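Local coordinates for protein O-methyltransferase (Burkholderia thailandensis, PDB 3MCZ) that probably transfers a methyl group from S-adenosyl-L-methionine to an oxygen atom of an acceptor substrate, and assembles as a dimer of two identical subunits, at residues T16-A20 with V295-L299; A82-L86 with T96-E100. All coordinates share one frame; numbering follows the deposited sequence.

Interaction 1. Residues T16-A20 with V295-L299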
ATOM      1  N   THR A  16       6.429  11.125  15.679  1.00 39.57           N
ATOM      2  CA  THR A  16       5.209  11.113  14.859  1.00 38.22           C
ATOM      3  C   THR A  16       4.002  11.846  15.500  1.00 36.77           C
ATOM      4  O   THR A  16       3.906  12.005  16.724  1.00 36.59           O
ATOM      5  CB  THR A  16       4.778   9.642  14.516  1.00 38.61           C
ATOM      6  OG1 THR A  16       4.008   9.080  15.597  1.00 37.24           O
ATOM      7  CG2 THR A  16       6.003   8.761  14.242  1.00 39.05           C
ATOM      8  N   GLU A  17       3.068  12.231  14.637  1.00 34.64           N
ATOM      9  CA  GLU A  17       1.880  13.011  14.994  1.00 33.07           C
ATOM     10  C   GLU A  17       0.886  12.304  15.911  1.00 32.40           C
ATOM     11  O   GLU A  17       0.645  11.103  15.781  1.00 32.11           O
ATOM     12  CB  GLU A  17       1.128  13.362  13.703  1.00 32.84           C
ATOM     13  CG  GLU A  17       1.816  14.419  12.880  1.00 31.38           C
ATOM     14  CD  GLU A  17       1.684  15.798  13.518  1.00 30.65           C
ATOM     15  OE1 GLU A  17       0.584  16.408  13.452  1.00 29.43           O
ATOM     16  OE2 GLU A  17       2.681  16.257  14.099  1.00 27.06           O
ATOM     17  N   ASP A  18       0.248  13.064  16.790  1.00 31.19           N
ATOM     18  CA  ASP A  18      -0.867  12.533  17.574  1.00 30.96           C
ATOM     19  C   ASP A  18      -2.024  12.012  16.687  1.00 30.63           C
ATOM     20  O   ASP A  18      -2.634  10.984  16.985  1.00 29.34           O
ATOM     21  CB  ASP A  18      -1.395  13.608  18.522  1.00 31.20           C
ATOM     22  CG  ASP A  18      -0.524  13.791  19.768  1.00 32.78           C
ATOM     23  OD1 ASP A  18       0.379  12.961  20.036  1.00 34.84           O
ATOM     24  OD2 ASP A  18      -0.766  14.775  20.489  1.00 33.90           O
ATOM     25  N   LYS A  19      -2.300  12.730  15.596  1.00 29.67           N
ATOM     26  CA  LYS A  19      -3.474  12.469  14.755  1.00 29.92           C
ATOM     27  C   LYS A  19      -3.087  12.022  13.335  1.00 28.67           C
ATOM     28  O   LYS A  19      -2.155  12.553  12.753  1.00 28.50           O
ATOM     29  CB  LYS A  19      -4.335  13.738  14.698  1.00 30.12           C
ATOM     30  CG  LYS A  19      -4.957  14.116  16.055  1.00 32.34           C
ATOM     31  CD  LYS A  19      -6.243  13.313  16.334  1.00 35.50           C
ATOM     32  CE  LYS A  19      -6.779  13.564  17.767  1.00 36.52           C
ATOM     33  NZ  LYS A  19      -6.967  15.014  18.081  1.00 37.18           N
ATOM     34  N   ALA A  20      -3.804  11.030  12.810  1.00 27.75           N
ATOM     35  CA  ALA A  20      -3.617  10.516  11.441  1.00 27.01           C
ATOM     36  C   ALA A  20      -4.982  10.284  10.756  1.00 26.21           C
ATOM     37  O   ALA A  20      -5.103   9.423   9.900  1.00 26.11           O
ATOM     38  CB  ALA A  20      -2.843   9.200  11.467  1.00 27.04           C
ATOM     39  N   VAL A 295      -4.634   5.110  21.274  1.00 14.50           N
ATOM     40  CA  VAL A 295      -4.793   5.701  19.945  1.00 14.98           C
ATOM     41  C   VAL A 295      -3.831   6.836  19.673  1.00 15.86           C
ATOM     42  O   VAL A 295      -3.807   7.339  18.549  1.00 16.84           O
ATOM     43  CB  VAL A 295      -6.220   6.173  19.658  1.00 15.48           C
ATOM     44  CG1 VAL A 295      -7.204   5.005  19.692  1.00 14.33           C
ATOM     45  CG2 VAL A 295      -6.680   7.250  20.653  1.00 13.57           C
ATOM     46  N   THR A 296      -3.067   7.259  20.681  1.00 15.27           N
ATOM     47  CA  THR A 296      -2.140   8.338  20.537  1.00 16.64           C
ATOM     48  C   THR A 296      -0.780   7.891  21.048  1.00 17.72           C
ATOM     49  O   THR A 296      -0.718   7.225  22.081  1.00 19.66           O
ATOM     50  CB  THR A 296      -2.632   9.574  21.295  1.00 16.76           C
ATOM     51  OG1 THR A 296      -2.706   9.287  22.669  1.00 22.99           O
ATOM     52  CG2 THR A 296      -4.014   9.901  20.928  1.00 15.86           C
ATOM     53  N   PRO A 297       0.300   8.207  20.308  1.00 18.06           N
ATOM     54  CA  PRO A 297       0.305   8.734  18.921  1.00 17.42           C
ATOM     55  C   PRO A 297      -0.314   7.755  17.941  1.00 16.47           C
ATOM     56  O   PRO A 297      -0.280   6.556  18.181  1.00 14.55           O
ATOM     57  CB  PRO A 297       1.797   8.915  18.590  1.00 18.58           C
ATOM     58  CG  PRO A 297       2.553   8.517  19.811  1.00 19.43           C
ATOM     59  CD  PRO A 297       1.648   8.048  20.870  1.00 19.14           C
ATOM     60  N   ALA A 298      -0.892   8.262  16.842  1.00 16.69           N
ATOM     61  CA  ALA A 298      -1.676   7.416  15.956  1.00 17.68           C
ATOM     62  C   ALA A 298      -0.880   6.216  15.453  1.00 17.83           C
ATOM     63  O   ALA A 298      -1.424   5.106  15.282  1.00 18.78           O
ATOM     64  CB  ALA A 298      -2.226   8.237  14.757  1.00 17.97           C
ATOM     65  N   LEU A 299       0.390   6.434  15.142  1.00 17.56           N
ATOM     66  CA  LEU A 299       1.188   5.339  14.583  1.00 18.11           C
ATOM     67  C   LEU A 299       1.427   4.200  15.607  1.00 16.87           C
ATOM     68  O   LEU A 299       1.667   3.061  15.217  1.00 15.86           O
ATOM     69  CB  LEU A 299       2.471   5.878  13.933  1.00 20.13           C
ATOM     70  CG  LEU A 299       2.193   6.629  12.598  1.00 24.58           C
ATOM     71  CD1 LEU A 299       3.506   7.170  11.997  1.00 29.40           C
ATOM     72  CD2 LEU A 299       1.412   5.779  11.519  1.00 29.60           C
TER
HETATM   73  O   HOH W   1       1.514   9.112  14.683  1.00 18.04           O
HETATM   74  O   HOH W   2      -5.103   9.178  17.286  1.00 20.29           O
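T16, A298 and D18 supply about half of the surface buried where the N-terminal segment 16-20 lies against the entrance to helix 298-310, a helix of the Rossmann-like methyltransferase domain. The amide of A298 faces two carbonyls of the other segment and makes a bifurcated bond: A298 N donates weakly to E17 O at 3.4 Å (149° at the hydrogen) and, more bent, to D18 O at 3.2 Å (123°). The N-terminal segment thus lends its carbonyls to an amide near the helix start. A cis peptide bond between T296 and P297 turns the chain into this helix, and CB of the P297 ring meets T16 OG1 at 3.7 Å, the two side chains crossing at about a right angle. In T16 the hydroxyl sits between the backbone N and the carbonyl carbon (chi1 84°), leaving CG2 to rest 3.7 Å from L299 CD1. That hydroxyl also shares a water with L299 N, which donates to the water at 2.9 Å. A second water bridges D18 and V295 by donating to both carbonyl oxygens, 2.6 Å from V295 O. The second subunit packs here too, its A82 on A298 and its H78 on V295. Beyond the shared amide the two methyl groups press together, A20 CB lying 3.5 Å from A298 CB, closer than usual van der Waals contact.

Interaction 2. Residues A82-L86 with T96-E100; sequences ALGLL and TALTE
The hydroxyl of T99 donates to L85 O across 2.6 Å, approaching in the carbonyl plane on a lone pair. The same oxygen accepts a second, weak bond from T96 N at 3.3 Å, which is long but nearly straight (175° at the hydrogen), so two donors hold L85 O. One residue earlier, T96 OG1 donates to G84 O at 2.9 Å, tilted 23° from the carbonyl plane. With chi1 at 56° the T96 hydroxyl lies between its own backbone N and carbonyl carbon, where it can reach G84 O and, T96 being the N-cap residue of helix 97-103, accept a weak capping bond from T99 N. G84 belongs to the end of helix 70-82, closed by a Schellman motif in which it takes a positive phi, a conformation suited to glycine. The end of one helix is therefore joined to the beginning of the next, across the base of the two-stranded wing formed by strands 86-89 and 92-95, as expected of the winged-helix dimerisation domain in this methyltransferase family. Around the polar centre, T96 CG2 packs 3.6 Å from the carbonyl carbon L86 C. The side chain of L85 crosses that of T99 at about a right angle, bringing L85 CD2 to 3.5 Å from T99 OG1; the same methyl lies more loosely, at 4.3 Å, beside L98 CD2. F50 of helix 49-52 touches both L85 and T99, while L22 and S24 of the second subunit pack on L85 and L98.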
ATOM      1  N   ALA A  82       9.052   8.709 -12.796  1.00 13.58           N
ATOM      2  CA  ALA A  82       8.045   9.571 -12.195  1.00 14.65           C
ATOM      3  C   ALA A  82       8.048   9.493 -10.679  1.00 15.48           C
ATOM      4  O   ALA A  82       7.770  10.492 -10.023  1.00 15.52           O
ATOM      5  CB  ALA A  82       6.623   9.228 -12.739  1.00 14.08           C
ATOM      6  N   LEU A  83       8.322   8.313 -10.129  1.00 16.16           N
ATOM      7  CA  LEU A  83       8.495   8.142  -8.671  1.00 17.37           C
ATOM      8  C   LEU A  83       9.751   8.802  -8.072  1.00 18.08           C
ATOM      9  O   LEU A  83       9.842   8.948  -6.847  1.00 19.80           O
ATOM     10  CB  LEU A  83       8.433   6.648  -8.300  1.00 17.02           C
ATOM     11  CG  LEU A  83       7.050   5.992  -8.248  1.00 17.86           C
ATOM     12  CD1 LEU A  83       7.135   4.486  -8.122  1.00 19.20           C
ATOM     13  CD2 LEU A  83       6.201   6.564  -7.096  1.00 19.36           C
ATOM     14  N   GLY A  84      10.704   9.212  -8.905  1.00 17.92           N
ATOM     15  CA  GLY A  84      11.975   9.789  -8.438  1.00 17.93           C
ATOM     16  C   GLY A  84      13.055   8.742  -8.231  1.00 17.77           C
ATOM     17  O   GLY A  84      14.089   9.000  -7.581  1.00 19.26           O
ATOM     18  N   LEU A  85      12.838   7.552  -8.784  1.00 17.82           N
ATOM     19  CA  LEU A  85      13.794   6.461  -8.645  1.00 17.26           C
ATOM     20  C   LEU A  85      14.758   6.366  -9.804  1.00 17.20           C
ATOM     21  O   LEU A  85      15.837   5.786  -9.654  1.00 17.49           O
ATOM     22  CB  LEU A  85      13.060   5.136  -8.441  1.00 17.38           C
ATOM     23  CG  LEU A  85      12.201   5.102  -7.171  1.00 17.86           C
ATOM     24  CD1 LEU A  85      11.465   3.737  -6.972  1.00 17.73           C
ATOM     25  CD2 LEU A  85      13.030   5.473  -5.945  1.00 18.94           C
ATOM     26  N   LEU A  86      14.381   6.942 -10.950  1.00 16.89           N
ATOM     27  CA  LEU A  86      15.218   6.994 -12.128  1.00 16.42           C
ATOM     28  C   LEU A  86      15.173   8.379 -12.740  1.00 17.11           C
ATOM     29  O   LEU A  86      14.246   9.149 -12.488  1.00 16.30           O
ATOM     30  CB  LEU A  86      14.748   5.989 -13.172  1.00 15.95           C
ATOM     31  CG  LEU A  86      14.805   4.504 -12.804  1.00 13.14           C
ATOM     32  CD1 LEU A  86      14.138   3.682 -13.883  1.00 10.98           C
ATOM     33  CD2 LEU A  86      16.239   4.072 -12.592  1.00 11.82           C
ATOM     34  N   THR A  96      18.670   7.548  -9.754  1.00 14.38           N
ATOM     35  CA  THR A  96      18.826   8.787  -9.013  1.00 15.34           C
ATOM     36  C   THR A  96      19.732   8.557  -7.800  1.00 15.54           C
ATOM     37  O   THR A  96      20.070   7.414  -7.479  1.00 14.87           O
ATOM     38  CB  THR A  96      17.500   9.290  -8.506  1.00 15.16           C
ATOM     39  OG1 THR A  96      16.893   8.259  -7.709  1.00 15.16           O
ATOM     40  CG2 THR A  96      16.610   9.645  -9.697  1.00 15.72           C
ATOM     41  N   ALA A  97      20.106   9.655  -7.141  1.00 15.42           N
ATOM     42  CA  ALA A  97      20.964   9.597  -5.961  1.00 16.01           C
ATOM     43  C   ALA A  97      20.360   8.690  -4.886  1.00 16.05           C
ATOM     44  O   ALA A  97      21.020   7.810  -4.358  1.00 15.87           O
ATOM     45  CB  ALA A  97      21.237  11.012  -5.418  1.00 15.62           C
ATOM     46  N   LEU A  98      19.081   8.889  -4.589  1.00 16.26           N
ATOM     47  CA  LEU A  98      18.378   8.052  -3.604  1.00 15.61           C
ATOM     48  C   LEU A  98      18.468   6.556  -3.958  1.00 15.05           C
ATOM     49  O   LEU A  98      18.820   5.716  -3.134  1.00 14.52           O
ATOM     50  CB  LEU A  98      16.899   8.466  -3.573  1.00 15.42           C
ATOM     51  CG  LEU A  98      15.992   7.797  -2.540  1.00 17.91           C
ATOM     52  CD1 LEU A  98      16.378   8.263  -1.146  1.00 19.01           C
ATOM     53  CD2 LEU A  98      14.536   8.096  -2.863  1.00 17.95           C
ATOM     54  N   THR A  99      18.139   6.229  -5.194  1.00 14.53           N
ATOM     55  CA  THR A  99      18.201   4.852  -5.650  1.00 14.87           C
ATOM     56  C   THR A  99      19.614   4.296  -5.554  1.00 14.69           C
ATOM     57  O   THR A  99      19.828   3.198  -5.076  1.00 14.09           O
ATOM     58  CB  THR A  99      17.706   4.760  -7.097  1.00 15.72           C
ATOM     59  OG1 THR A  99      16.365   5.252  -7.125  1.00 16.57           O
ATOM     60  CG2 THR A  99      17.775   3.307  -7.627  1.00 15.36           C
ATOM     61  N   GLU A 100      20.601   5.072  -5.987  1.00 14.69           N
ATOM     62  CA  GLU A 100      21.954   4.565  -5.983  1.00 14.91           C
ATOM     63  C   GLU A 100      22.378   4.232  -4.539  1.00 14.39           C
ATOM     64  O   GLU A 100      22.959   3.173  -4.278  1.00 13.92           O
ATOM     65  CB  GLU A 100      22.898   5.576  -6.640  1.00 15.29           C
ATOM     66  CG  GLU A 100      24.287   4.997  -6.913  1.00 19.51           C
ATOM     67  CD  GLU A 100      24.341   4.014  -8.077  1.00 23.26           C
ATOM     68  OE1 GLU A 100      23.383   3.932  -8.889  1.00 22.12           O
ATOM     69  OE2 GLU A 100      25.388   3.328  -8.186  1.00 27.49           O
TER

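In the fold
From the N terminus, the chain first passes through 16-20, which meets its partner only after 274 further residues: interaction 1 closes a very long loop at 295-299, tying the N-terminal arm to the Rossmann-like methyltransferase domain. Nested within it, interaction 2 closes a short loop of nine residues, the hairpin between 82-86 and 96-100, and stays inside the dimerisation domain. The two contacts lie with centres about 29 Å apart and nearest atoms about 18 Å apart, and do not touch. Both reach the second subunit: segment 82-86 of one subunit packs against segment 295-299 of the other, so the dimer brings interaction 2 of one copy next to interaction 1 of its partner.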